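Local coordinates for putative cell adhesion protein (Bacteroides uniformis, PDB 4K4K), which is probably a component of the fimbrium tip, part of the surface filaments through which the bacterium adheres and builds biofilms, at residues A[168-173]-A[192-197]; A[220-225]-A[253-258]; A[86-91]-A[135-140]; A[35-40]-A[53-58]. One frame throughout, in Å; residues are numbered along the deposited sequence.

Overall arrangement
The four contacts are spread along an elongated, all-strand chain of the fimbrillin family. Interactions 2 and 3 are buried and apolar: ring and methyl contacts, with no hydrogen bond across either. Interactions 1 and 4 are partly buried and rest on antiparallel backbone pairing, two bonds in the first and six in the second. Interactions 3 and 4 touch, with centres about 10 Å apart, because strands 84-90 and 37-44 are neighbours. Interactions 1 and 2 do not touch, but strand 164-177 of the first borders strand 217-222 of the second. The centres of interactions 2 and 4 lie about 43 Å apart, on opposite sides of the chain's centre.

Interaction 1 of 4, residues A[168-173]-A[192-197]; sequences SNQQTA and KEIVLH
Q170 N donates to K192 O at 2.8 Å, with an N-H...O angle of 161°. K192 N returns a bond to Q170 O, also at 2.8 Å. The two residues thus form an antiparallel hydrogen-bonded pair. Each donor is tilted about 20° from the plane of the carbonyl it meets. The chain turns a corner at N169, next to this pair. At the corner a water bridges the segments. It accepts from N169 N and donates to E193 OE1, the latter at 2.7 Å. E193 starts out away from the other segment, but its chain bends at chi2 (90°) and swings CD back over S168. E193 OE1 then packs against S168 CB at 3.2 Å. The other oxygen, OE2, is held by S166 OG, so both arms of the carboxylate have partners. S168 OG turns elsewhere and accepts from A217 N. On the other side of the pair the contact is apolar. I194 CD1 meets Q170 CB at 3.6 Å, the two side chains crossing at about a right angle. K192 runs across T172 in a similar way. In the conformer described, a bend at chi3 sets K192 CE 3.8 Å from T172 CG2, and NZ bonds S107 O. The contact joins strand 164-177, where it turns its corner, to the start of strand 192-199. Further along, I194 and L196 make backbone bonds to I167 and V165. S168 pairs with A217 at the start of strand 217-222, and T172 pairs with V106 near strand 101-105.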
loop_
_atom_site.group_PDB
_atom_site.type_symbol
_atom_site.label_atom_id
_atom_site.label_comp_id
_atom_site.label_asym_id
_atom_site.label_seq_id
_atom_site.Cartn_x
_atom_site.Cartn_y
_atom_site.Cartn_z
ATOM N N SER A 168 -2.638 -17.472 7.032
ATOM C CA SER A 168 -3.614 -18.344 6.392
ATOM C C SER A 168 -4.916 -17.643 6.012
ATOM O O SER A 168 -5.226 -16.554 6.494
ATOM C CB SER A 168 -3.948 -19.515 7.324
ATOM O OG SER A 168 -4.702 -19.044 8.433
ATOM N N ASN A 169 -5.685 -18.340 5.166
ATOM C CA ASN A 169 -7.032 -18.043 4.688
ATOM C C ASN A 169 -7.179 -16.577 4.270
ATOM O O ASN A 169 -8.019 -15.814 4.768
ATOM C CB ASN A 169 -8.061 -18.462 5.720
ATOM C CG ASN A 169 -7.918 -19.948 6.037
ATOM O OD1 ASN A 169 -7.845 -20.809 5.144
ATOM N ND2 ASN A 169 -7.714 -20.262 7.300
ATOM N N GLN A 170 -6.333 -16.204 3.335
ATOM C CA GLN A 170 -6.347 -14.855 2.795
ATOM C C GLN A 170 -7.065 -14.772 1.482
ATOM O O GLN A 170 -6.841 -15.613 0.605
ATOM C CB GLN A 170 -4.910 -14.344 2.563
ATOM C CG GLN A 170 -4.068 -14.226 3.822
ATOM C CD GLN A 170 -4.638 -13.241 4.802
ATOM O OE1 GLN A 170 -5.117 -13.611 5.883
ATOM N NE2 GLN A 170 -4.659 -11.970 4.429
ATOM N N GLN A 171 -7.844 -13.705 1.308
ATOM C CA GLN A 171 -8.384 -13.323 0.008
ATOM C C GLN A 171 -7.214 -12.612 -0.666
ATOM O O GLN A 171 -6.452 -11.925 0.032
ATOM C CB GLN A 171 -9.626 -12.420 0.140
ATOM C CG GLN A 171 -10.872 -13.166 0.623
ATOM C CD GLN A 171 -11.367 -14.234 -0.332
ATOM O OE1 GLN A 171 -11.164 -14.171 -1.552
ATOM N NE2 GLN A 171 -12.014 -15.252 0.204
ATOM N N THR A 172 -7.009 -12.797 -1.976
ATOM C CA THR A 172 -5.834 -12.194 -2.607
ATOM C C THR A 172 -6.171 -11.224 -3.750
ATOM O O THR A 172 -5.269 -10.504 -4.205
ATOM C CB THR A 172 -4.893 -13.292 -3.136
ATOM O OG1 THR A 172 -5.603 -14.089 -4.096
ATOM C CG2 THR A 172 -4.292 -14.162 -2.012
ATOM N N ALA A 173 -7.446 -11.153 -4.173
ATOM C CA ALA A 173 -7.861 -10.258 -5.268
ATOM C C ALA A 173 -8.811 -9.142 -4.813
ATOM O O ALA A 173 -9.754 -9.385 -4.067
ATOM C CB ALA A 173 -8.539 -11.075 -6.366
ATOM N N LYS A 192 -6.127 -18.322 0.353
ATOM C CA LYS A 192 -4.739 -18.737 0.108
ATOM C C LYS A 192 -3.854 -18.462 1.319
ATOM O O LYS A 192 -4.155 -17.569 2.116
ATOM C CB LYS A 192 -4.203 -17.947 -1.120
ATOM C CG LYS A 192 -2.848 -18.402 -1.683
ATOM C CD LYS A 192 -2.201 -17.369 -2.622
ATOM C CE LYS A 192 -1.228 -16.445 -1.914
ATOM N NZ LYS A 192 0.185 -16.635 -2.351
ATOM N N GLU A 193 -2.751 -19.219 1.448
ATOM C CA GLU A 193 -1.752 -18.982 2.469
ATOM C C GLU A 193 -0.785 -17.970 1.864
ATOM O O GLU A 193 -0.332 -18.173 0.733
ATOM C CB GLU A 193 -1.027 -20.293 2.845
ATOM C CG GLU A 193 -0.072 -20.128 4.012
ATOM C CD GLU A 193 -0.709 -20.368 5.366
ATOM O OE1 GLU A 193 -1.807 -20.972 5.410
ATOM O OE2 GLU A 193 -0.091 -19.991 6.387
ATOM N N ILE A 194 -0.490 -16.882 2.568
ATOM C CA ILE A 194 0.458 -15.905 2.029
ATOM C C ILE A 194 1.751 -15.988 2.821
ATOM O O ILE A 194 1.748 -15.789 4.039
ATOM C CB ILE A 194 -0.100 -14.467 2.017
ATOM C CG1 ILE A 194 -1.327 -14.325 1.073
ATOM C CG2 ILE A 194 1.017 -13.451 1.671
ATOM C CD1 ILE A 194 -1.955 -12.897 1.015
ATOM N N VAL A 195 2.867 -16.252 2.121
ATOM C CA VAL A 195 4.172 -16.313 2.757
ATOM C C VAL A 195 4.651 -14.872 2.885
ATOM O O VAL A 195 4.728 -14.160 1.882
ATOM C CB VAL A 195 5.152 -17.215 1.969
ATOM C CG1 VAL A 195 6.589 -17.043 2.475
ATOM C CG2 VAL A 195 4.717 -18.687 2.046
ATOM N N LEU A 196 4.930 -14.435 4.118
ATOM C CA LEU A 196 5.409 -13.077 4.384
ATOM C C LEU A 196 6.906 -13.002 4.081
ATOM O O LEU A 196 7.586 -14.025 4.160
ATOM C CB LEU A 196 5.120 -12.680 5.845
ATOM C CG LEU A 196 3.705 -12.171 6.117
ATOM C CD1 LEU A 196 2.766 -13.298 6.487
ATOM C CD2 LEU A 196 3.708 -11.157 7.231
ATOM N N HIS A 197 7.419 -11.819 3.718
ATOM C CA HIS A 197 8.828 -11.571 3.409
ATOM C C HIS A 197 9.613 -11.438 4.741
ATOM O O HIS A 197 9.270 -10.556 5.523
ATOM C CB HIS A 197 8.883 -10.290 2.525
ATOM C CG HIS A 197 10.199 -9.576 2.418
ATOM N ND1 HIS A 197 10.318 -8.238 2.765
ATOM C CD2 HIS A 197 11.380 -10.000 1.912
ATOM C CE1 HIS A 197 11.578 -7.913 2.519
ATOM N NE2 HIS A 197 12.255 -8.936 1.999
HETATM O O HOH W 1 -4.219 -20.929 4.117
#

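Interaction 2 of 4, residues A[220-225]-A[253-258]; sequences FTVPGL and ITISKA
Strands 220-222 and 253-256 run in roughly the same direction, at 42° to each other, with their axes 10.7 Å apart, and no hydrogen bond joins them. The gap between them is filled by side chains. F220 and I253 reach toward each other tip to tip. The F220 ring presents one face to I253, whose CG2 lies over it, offset toward the rim. The distance from I253 CG2 to the F220 ring centroid is 4.0 Å, a CH-pi contact 21° off the ring normal. The other branch of I253 works at the tip of the ring. I253 CG1 is anti to its carbonyl carbon (chi1 -40°) and lies 3.6 Å from F220 CZ. I253 CD1 touches the same F220 CZ at 3.5 Å. I255 packs at the base of the F220 side chain. I255 CD1 lies 4.3 Å from F220 CB and 4.4 Å from V222 CG2, so one methyl bridges two residues of the facing strand. Beyond V222 the chain turns, with L225 N bonded to V222 O. There L225 CD2 packs loosely on K257 CG at 4.2 Å. This end is more open, and L225 is poorly ordered. The F230 side chain, from the adjacent strand 228-233, touches V222, L225 and I255 and so helps to close the core. Each strand has its own backbone partners: F220 pairs with F230 and T221 with T164, while I253 pairs with T147 and K149. Strands of two layers facing each other through apolar side chains are consistent with a beta sandwich, as in the transthyretin-like clan.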
loop_
_atom_site.group_PDB
_atom_site.type_symbol
_atom_site.label_atom_id
_atom_site.label_comp_id
_atom_site.label_asym_id
_atom_site.label_seq_id
_atom_site.Cartn_x
_atom_site.Cartn_y
_atom_site.Cartn_z
ATOM N N PHE A 220 4.662 -19.919 12.216
ATOM C CA PHE A 220 6.092 -19.698 12.357
ATOM C C PHE A 220 6.787 -21.036 12.269
ATOM O O PHE A 220 6.579 -21.862 13.156
ATOM C CB PHE A 220 6.418 -19.023 13.713
ATOM C CG PHE A 220 5.682 -17.726 13.912
ATOM C CD1 PHE A 220 4.423 -17.705 14.510
ATOM C CD2 PHE A 220 6.221 -16.529 13.458
ATOM C CE1 PHE A 220 3.719 -16.506 14.649
ATOM C CE2 PHE A 220 5.514 -15.336 13.588
ATOM C CZ PHE A 220 4.265 -15.338 14.174
ATOM N N THR A 221 7.585 -21.268 11.210
ATOM C CA THR A 221 8.333 -22.522 11.038
ATOM C C THR A 221 9.763 -22.243 11.480
ATOM O O THR A 221 10.434 -21.423 10.850
ATOM C CB THR A 221 8.225 -23.013 9.583
ATOM O OG1 THR A 221 6.862 -22.930 9.157
ATOM C CG2 THR A 221 8.760 -24.435 9.396
ATOM N N VAL A 222 10.205 -22.880 12.565
ATOM C CA VAL A 222 11.519 -22.674 13.138
ATOM C C VAL A 222 12.455 -23.830 12.749
ATOM O O VAL A 222 12.300 -24.934 13.266
ATOM C CB VAL A 222 11.415 -22.500 14.676
ATOM C CG1 VAL A 222 12.764 -22.139 15.276
ATOM C CG2 VAL A 222 10.361 -21.443 15.045
ATOM N N PRO A 223 13.446 -23.580 11.864
ATOM C CA PRO A 223 14.363 -24.668 11.456
ATOM C C PRO A 223 15.180 -25.240 12.613
ATOM O O PRO A 223 15.382 -26.456 12.664
ATOM C CB PRO A 223 15.272 -24.006 10.420
ATOM C CG PRO A 223 14.575 -22.786 9.998
ATOM C CD PRO A 223 13.763 -22.321 11.167
ATOM N N GLY A 224 15.587 -24.372 13.546
ATOM C CA GLY A 224 16.353 -24.732 14.737
ATOM C C GLY A 224 15.689 -25.787 15.599
ATOM O O GLY A 224 16.376 -26.601 16.226
ATOM N N LEU A 225 14.339 -25.790 15.615
ATOM C CA LEU A 225 13.526 -26.759 16.347
ATOM C C LEU A 225 13.049 -27.869 15.387
ATOM O O LEU A 225 11.894 -28.292 15.449
ATOM C CB LEU A 225 12.335 -26.054 17.028
ATOM C CG LEU A 225 12.653 -25.147 18.210
ATOM C CD1 LEU A 225 11.573 -24.121 18.396
ATOM C CD2 LEU A 225 12.830 -25.945 19.488
ATOM N N ILE A 253 6.350 -11.073 18.415
ATOM C CA ILE A 253 6.180 -12.493 18.682
ATOM C C ILE A 253 7.294 -12.985 19.579
ATOM O O ILE A 253 8.459 -12.898 19.196
ATOM C CB ILE A 253 6.170 -13.295 17.339
ATOM C CG1 ILE A 253 5.398 -12.580 16.188
ATOM C CG2 ILE A 253 5.796 -14.774 17.531
ATOM C CD1 ILE A 253 3.946 -12.532 16.270
ATOM N N THR A 254 6.947 -13.513 20.753
ATOM C CA THR A 254 7.943 -14.117 21.623
ATOM C C THR A 254 7.791 -15.633 21.504
ATOM O O THR A 254 6.753 -16.189 21.878
ATOM C CB THR A 254 7.847 -13.620 23.080
ATOM O OG1 THR A 254 7.935 -12.198 23.089
ATOM C CG2 THR A 254 8.967 -14.201 23.949
ATOM N N ILE A 255 8.842 -16.302 21.045
ATOM C CA ILE A 255 8.783 -17.742 20.859
ATOM C C ILE A 255 9.517 -18.479 21.981
ATOM O O ILE A 255 10.666 -18.162 22.320
ATOM C CB ILE A 255 9.317 -18.146 19.460
ATOM C CG1 ILE A 255 8.574 -17.366 18.329
ATOM C CG2 ILE A 255 9.250 -19.684 19.254
ATOM C CD1 ILE A 255 9.063 -17.703 16.872
ATOM N N SER A 256 8.835 -19.495 22.534
ATOM C CA SER A 256 9.353 -20.385 23.555
ATOM C C SER A 256 9.117 -21.836 23.093
ATOM O O SER A 256 8.353 -22.043 22.153
ATOM C CB SER A 256 8.674 -20.087 24.892
ATOM O OG SER A 256 7.438 -20.760 25.033
ATOM N N LYS A 257 9.757 -22.821 23.719
ATOM C CA LYS A 257 9.520 -24.223 23.370
ATOM C C LYS A 257 8.055 -24.598 23.688
ATOM O O LYS A 257 7.459 -25.397 22.977
ATOM C CB LYS A 257 10.486 -25.145 24.114
ATOM C CG LYS A 257 11.869 -25.204 23.482
ATOM C CD LYS A 257 12.766 -26.187 24.245
ATOM C CE LYS A 257 14.091 -26.423 23.556
ATOM N NZ LYS A 257 14.882 -27.492 24.245
ATOM N N ALA A 258 7.467 -23.965 24.714
ATOM C CA ALA A 258 6.097 -24.200 25.135
ATOM C C ALA A 258 5.065 -23.553 24.186
ATOM O O ALA A 258 3.891 -23.914 24.239
ATOM C CB ALA A 258 5.901 -23.676 26.545
#

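Interaction 3 of 4, residues A[86-91]-A[135-140]; sequences FVAYYP and FVFTHK
The F135 ring lies under A88, whose CB sits over one ring face, offset toward the rim. A88 CB is 4.1 Å from the centroid of the F135 ring and 20° off the normal, a CH-pi contact. This is part of the buried interior of the fimbrillin-like, all-strand fold. Strands 84-90 and 132-150 both pair with strand 118-126, and the axes of strands 86-90 and 137-139 cross at 44° and approach to 8.3 Å. F86 flanks the same ring, with its CB 3.8 Å from F135 CE1. F135 also touches I40 and A120, from strands 37-44 and 118-126. An alanine in place of F135 would probably open a gap beneath A88 and leave F86 CB and I40 without the ring they pack on. F137 stands next to F135 and shares A88. F137 CZ comes within 3.8 Å of A88 CB, and W32 meets its ring edge-to-face. Y90 CB adds a looser contact, 4.2 Å from F137 CE1. Y89 points away, its OH bonds N53 OD1 and R93 N, and it meets F137 through its backbone. Y89 CA lies in plane at the edge of the F137 ring, and Y89 C is 3.8 Å from F137 CE1.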
loop_
_atom_site.group_PDB
_atom_site.type_symbol
_atom_site.label_atom_id
_atom_site.label_comp_id
_atom_site.label_asym_id
_atom_site.label_seq_id
_atom_site.Cartn_x
_atom_site.Cartn_y
_atom_site.Cartn_z
ATOM N N PHE A 86 -8.554 17.077 -9.290
ATOM C CA PHE A 86 -7.443 16.179 -9.564
ATOM C C PHE A 86 -7.482 15.009 -8.649
ATOM O O PHE A 86 -7.729 15.179 -7.451
ATOM C CB PHE A 86 -6.079 16.935 -9.382
ATOM C CG PHE A 86 -5.864 17.968 -10.466
ATOM C CD1 PHE A 86 -6.425 19.241 -10.361
ATOM C CD2 PHE A 86 -5.175 17.640 -11.630
ATOM C CE1 PHE A 86 -6.282 20.177 -11.390
ATOM C CE2 PHE A 86 -5.035 18.567 -12.665
ATOM C CZ PHE A 86 -5.581 19.832 -12.542
ATOM N N VAL A 87 -7.184 13.834 -9.191
ATOM C CA VAL A 87 -7.051 12.602 -8.415
ATOM C C VAL A 87 -5.797 11.890 -8.909
ATOM O O VAL A 87 -5.360 12.130 -10.037
ATOM C CB VAL A 87 -8.299 11.666 -8.463
ATOM C CG1 VAL A 87 -9.521 12.335 -7.852
ATOM C CG2 VAL A 87 -8.588 11.184 -9.894
ATOM N N ALA A 88 -5.243 10.990 -8.085
ATOM C CA ALA A 88 -4.054 10.222 -8.464
ATOM C C ALA A 88 -4.020 8.915 -7.732
ATOM O O ALA A 88 -4.691 8.744 -6.710
ATOM C CB ALA A 88 -2.768 11.021 -8.173
ATOM N N TYR A 89 -3.191 7.994 -8.229
ATOM C CA TYR A 89 -3.005 6.713 -7.566
ATOM C C TYR A 89 -1.567 6.256 -7.770
ATOM O O TYR A 89 -0.865 6.722 -8.671
ATOM C CB TYR A 89 -4.014 5.628 -8.076
ATOM C CG TYR A 89 -3.653 5.145 -9.466
ATOM C CD1 TYR A 89 -3.950 5.915 -10.591
ATOM C CD2 TYR A 89 -2.910 3.971 -9.654
ATOM C CE1 TYR A 89 -3.547 5.514 -11.867
ATOM C CE2 TYR A 89 -2.486 3.575 -10.924
ATOM C CZ TYR A 89 -2.774 4.367 -12.022
ATOM O OH TYR A 89 -2.356 3.965 -13.272
ATOM N N TYR A 90 -1.146 5.327 -6.927
ATOM C CA TYR A 90 0.175 4.705 -6.973
ATOM C C TYR A 90 -0.032 3.205 -6.744
ATOM O O TYR A 90 -0.845 2.862 -5.894
ATOM C CB TYR A 90 1.074 5.323 -5.853
ATOM C CG TYR A 90 2.357 4.554 -5.630
ATOM C CD1 TYR A 90 3.494 4.819 -6.393
ATOM C CD2 TYR A 90 2.401 3.469 -4.745
ATOM C CE1 TYR A 90 4.653 4.038 -6.271
ATOM C CE2 TYR A 90 3.574 2.720 -4.572
ATOM C CZ TYR A 90 4.696 3.012 -5.338
ATOM O OH TYR A 90 5.840 2.264 -5.216
ATOM N N PRO A 91 0.731 2.302 -7.380
ATOM C CA PRO A 91 1.738 2.558 -8.426
ATOM C C PRO A 91 1.108 2.624 -9.797
ATOM O O PRO A 91 0.185 1.855 -10.123
ATOM C CB PRO A 91 2.691 1.362 -8.280
ATOM C CG PRO A 91 1.755 0.229 -7.878
ATOM C CD PRO A 91 0.639 0.863 -7.052
ATOM N N PHE A 135 -0.737 16.346 -3.636
ATOM C CA PHE A 135 -1.449 15.089 -3.475
ATOM C C PHE A 135 -1.099 14.446 -2.131
ATOM O O PHE A 135 0.075 14.293 -1.810
ATOM C CB PHE A 135 -1.129 14.124 -4.631
ATOM C CG PHE A 135 -1.682 14.572 -5.969
ATOM C CD1 PHE A 135 -3.041 14.442 -6.263
ATOM C CD2 PHE A 135 -0.850 15.114 -6.937
ATOM C CE1 PHE A 135 -3.546 14.809 -7.521
ATOM C CE2 PHE A 135 -1.367 15.532 -8.184
ATOM C CZ PHE A 135 -2.710 15.340 -8.475
ATOM N N VAL A 136 -2.101 14.066 -1.360
ATOM C CA VAL A 136 -1.879 13.390 -0.081
ATOM C C VAL A 136 -2.337 11.954 -0.283
ATOM O O VAL A 136 -3.527 11.705 -0.438
ATOM C CB VAL A 136 -2.613 14.104 1.082
ATOM C CG1 VAL A 136 -2.468 13.325 2.390
ATOM C CG2 VAL A 136 -2.109 15.539 1.245
ATOM N N PHE A 137 -1.397 11.028 -0.324
ATOM C CA PHE A 137 -1.700 9.621 -0.581
ATOM C C PHE A 137 -1.991 8.852 0.688
ATOM O O PHE A 137 -1.336 9.066 1.717
ATOM C CB PHE A 137 -0.527 8.952 -1.306
ATOM C CG PHE A 137 -0.411 9.318 -2.775
ATOM C CD1 PHE A 137 -1.083 8.585 -3.740
ATOM C CD2 PHE A 137 0.360 10.405 -3.182
ATOM C CE1 PHE A 137 -0.968 8.917 -5.100
ATOM C CE2 PHE A 137 0.450 10.763 -4.538
ATOM C CZ PHE A 137 -0.215 10.012 -5.490
ATOM N N THR A 138 -2.964 7.935 0.619
ATOM C CA THR A 138 -3.268 7.003 1.724
ATOM C C THR A 138 -3.217 5.590 1.179
ATOM O O THR A 138 -3.559 5.354 0.010
ATOM C CB THR A 138 -4.634 7.277 2.387
ATOM O OG1 THR A 138 -5.632 7.174 1.389
ATOM C CG2 THR A 138 -4.725 8.658 3.072
ATOM N N HIS A 139 -2.747 4.646 1.997
ATOM C CA HIS A 139 -2.681 3.246 1.574
ATOM C C HIS A 139 -4.084 2.646 1.565
ATOM O O HIS A 139 -4.847 2.845 2.522
ATOM C CB HIS A 139 -1.801 2.455 2.547
ATOM C CG HIS A 139 -0.389 2.952 2.659
ATOM N ND1 HIS A 139 0.616 2.463 1.843
ATOM C CD2 HIS A 139 0.148 3.832 3.538
ATOM C CE1 HIS A 139 1.730 3.067 2.240
ATOM N NE2 HIS A 139 1.495 3.899 3.257
ATOM N N LYS A 140 -4.422 1.905 0.506
ATOM C CA LYS A 140 -5.761 1.283 0.381
ATOM C C LYS A 140 -5.797 -0.144 0.967
ATOM O O LYS A 140 -6.890 -0.694 1.185
ATOM C CB LYS A 140 -6.202 1.250 -1.089
ATOM C CG LYS A 140 -6.343 2.661 -1.691
ATOM C CD LYS A 140 -7.506 3.447 -1.066
ATOM C CE LYS A 140 -7.434 4.904 -1.494
ATOM N NZ LYS A 140 -8.578 5.678 -0.951
#

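Interaction 4 of 4, residues A[35-40]-A[53-58]; sequences GDAIGI and NRKYTT
I40 holds CG1 anti to its carbonyl carbon (chi1 -53°), and chi2, near 180°, carries CD1 on over the Y56 ring. I40 CD1 is 3.6 Å from the centroid of the Y56 ring, a CH-pi contact 18° off the normal, and the two side chains cross at about a right angle. I38 CG1 packs beside Y56 CB at 3.8 Å, on the same face of the sheet as I40. An alanine at Y56 would probably leave I40 CD1 without the ring beneath it and I75 N without the hydroxyl it bonds. Below the side chains six backbone bonds join the segments. I38 and Y56 exchange two, with I38 N to Y56 O at 2.8 Å. I40 and R54 exchange two, T58 N donates to D36 O, and G35 N to T58 O. Two residues, N53 and R54, stand opposite the single residue I40, a G1 beta bulge. N53 OD1 bonds Y89 OH and lies 3.7 Å from G39 CA, where a CB would collide with it. This is a beta hairpin of strands 37-44 and 47-57. Strand 37-44 pairs on its other edge with 84-90, strand 47-57 with 68-69, and I38 packs on F137 of strand 132-150.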
loop_
_atom_site.group_PDB
_atom_site.type_symbol
_atom_site.label_atom_id
_atom_site.label_comp_id
_atom_site.label_asym_id
_atom_site.label_seq_id
_atom_site.Cartn_x
_atom_site.Cartn_y
_atom_site.Cartn_z
ATOM N N GLY A 35 12.301 7.236 -9.546
ATOM C CA GLY A 35 11.606 6.466 -10.568
ATOM C C GLY A 35 10.165 6.108 -10.247
ATOM O O GLY A 35 9.449 5.659 -11.152
ATOM N N ASP A 36 9.728 6.255 -8.954
ATOM C CA ASP A 36 8.349 5.952 -8.516
ATOM C C ASP A 36 7.376 6.741 -9.383
ATOM O O ASP A 36 7.598 7.931 -9.622
ATOM C CB ASP A 36 8.127 6.296 -7.035
ATOM C CG ASP A 36 8.369 5.170 -6.025
ATOM O OD1 ASP A 36 8.594 4.015 -6.455
ATOM O OD2 ASP A 36 8.295 5.443 -4.804
ATOM N N ALA A 37 6.340 6.066 -9.888
ATOM C CA ALA A 37 5.403 6.689 -10.821
ATOM C C ALA A 37 3.963 6.630 -10.316
ATOM O O ALA A 37 3.539 5.658 -9.668
ATOM C CB ALA A 37 5.515 6.022 -12.189
ATOM N N ILE A 38 3.225 7.712 -10.575
ATOM C CA ILE A 38 1.806 7.832 -10.220
ATOM C C ILE A 38 1.016 8.111 -11.499
ATOM O O ILE A 38 1.589 8.591 -12.480
ATOM C CB ILE A 38 1.554 8.923 -9.136
ATOM C CG1 ILE A 38 1.949 10.338 -9.651
ATOM C CG2 ILE A 38 2.343 8.570 -7.848
ATOM C CD1 ILE A 38 1.505 11.500 -8.751
ATOM N N GLY A 39 -0.274 7.825 -11.462
ATOM C CA GLY A 39 -1.183 8.144 -12.558
ATOM C C GLY A 39 -2.064 9.290 -12.091
ATOM O O GLY A 39 -2.631 9.212 -11.003
ATOM N N ILE A 40 -2.157 10.369 -12.863
ATOM C CA ILE A 40 -2.985 11.534 -12.500
ATOM C C ILE A 40 -4.095 11.688 -13.494
ATOM O O ILE A 40 -3.881 11.508 -14.715
ATOM C CB ILE A 40 -2.128 12.845 -12.432
ATOM C CG1 ILE A 40 -0.887 12.668 -11.494
ATOM C CG2 ILE A 40 -2.982 14.074 -12.016
ATOM C CD1 ILE A 40 0.020 13.943 -11.309
ATOM N N ASN A 53 -5.182 8.995 -16.554
ATOM C CA ASN A 53 -4.051 8.148 -16.170
ATOM C C ASN A 53 -2.715 8.644 -16.760
ATOM O O ASN A 53 -1.952 7.875 -17.379
ATOM C CB ASN A 53 -4.322 6.684 -16.627
ATOM C CG ASN A 53 -3.335 5.705 -16.045
ATOM O OD1 ASN A 53 -2.803 5.901 -14.945
ATOM N ND2 ASN A 53 -3.045 4.629 -16.784
ATOM N N ARG A 54 -2.453 9.950 -16.571
ATOM C CA ARG A 54 -1.236 10.596 -17.058
ATOM C C ARG A 54 -0.053 10.175 -16.182
ATOM O O ARG A 54 -0.123 10.311 -14.965
ATOM C CB ARG A 54 -1.420 12.123 -17.049
ATOM C CG ARG A 54 -2.604 12.617 -17.878
ATOM C CD ARG A 54 -2.259 12.782 -19.347
ATOM N NE ARG A 54 -3.360 13.365 -20.111
ATOM C CZ ARG A 54 -3.353 14.582 -20.646
ATOM N NH1 ARG A 54 -2.293 15.370 -20.509
ATOM N NH2 ARG A 54 -4.396 15.012 -21.337
ATOM N N LYS A 55 1.027 9.671 -16.788
ATOM C CA LYS A 55 2.181 9.203 -16.024
ATOM C C LYS A 55 3.047 10.345 -15.519
ATOM O O LYS A 55 3.538 11.138 -16.311
ATOM C CB LYS A 55 3.030 8.246 -16.879
ATOM C CG LYS A 55 4.175 7.597 -16.104
ATOM C CD LYS A 55 5.093 6.787 -17.028
ATOM C CE LYS A 55 6.076 5.963 -16.250
ATOM N NZ LYS A 55 6.890 5.118 -17.167
ATOM N N TYR A 56 3.240 10.395 -14.198
ATOM C CA TYR A 56 4.107 11.367 -13.521
ATOM C C TYR A 56 5.089 10.599 -12.664
ATOM O O TYR A 56 4.694 9.629 -12.005
ATOM C CB TYR A 56 3.273 12.328 -12.667
ATOM C CG TYR A 56 2.726 13.509 -13.437
ATOM C CD1 TYR A 56 1.750 13.338 -14.420
ATOM C CD2 TYR A 56 3.127 14.806 -13.132
ATOM C CE1 TYR A 56 1.262 14.426 -15.147
ATOM C CE2 TYR A 56 2.623 15.902 -13.828
ATOM C CZ TYR A 56 1.669 15.711 -14.814
ATOM O OH TYR A 56 1.230 16.800 -15.529
ATOM N N THR A 57 6.356 11.018 -12.643
ATOM C CA THR A 57 7.352 10.310 -11.837
ATOM C C THR A 57 8.037 11.244 -10.885
ATOM O O THR A 57 8.059 12.444 -11.108
ATOM C CB THR A 57 8.422 9.608 -12.711
ATOM O OG1 THR A 57 9.206 10.590 -13.397
ATOM C CG2 THR A 57 7.834 8.607 -13.674
ATOM N N THR A 58 8.683 10.695 -9.869
ATOM C CA THR A 58 9.496 11.531 -8.981
ATOM C C THR A 58 10.944 11.027 -8.998
ATOM O O THR A 58 11.176 9.838 -9.222
ATOM C CB THR A 58 8.897 11.585 -7.558
ATOM O OG1 THR A 58 9.616 12.566 -6.803
ATOM C CG2 THR A 58 8.912 10.218 -6.839
#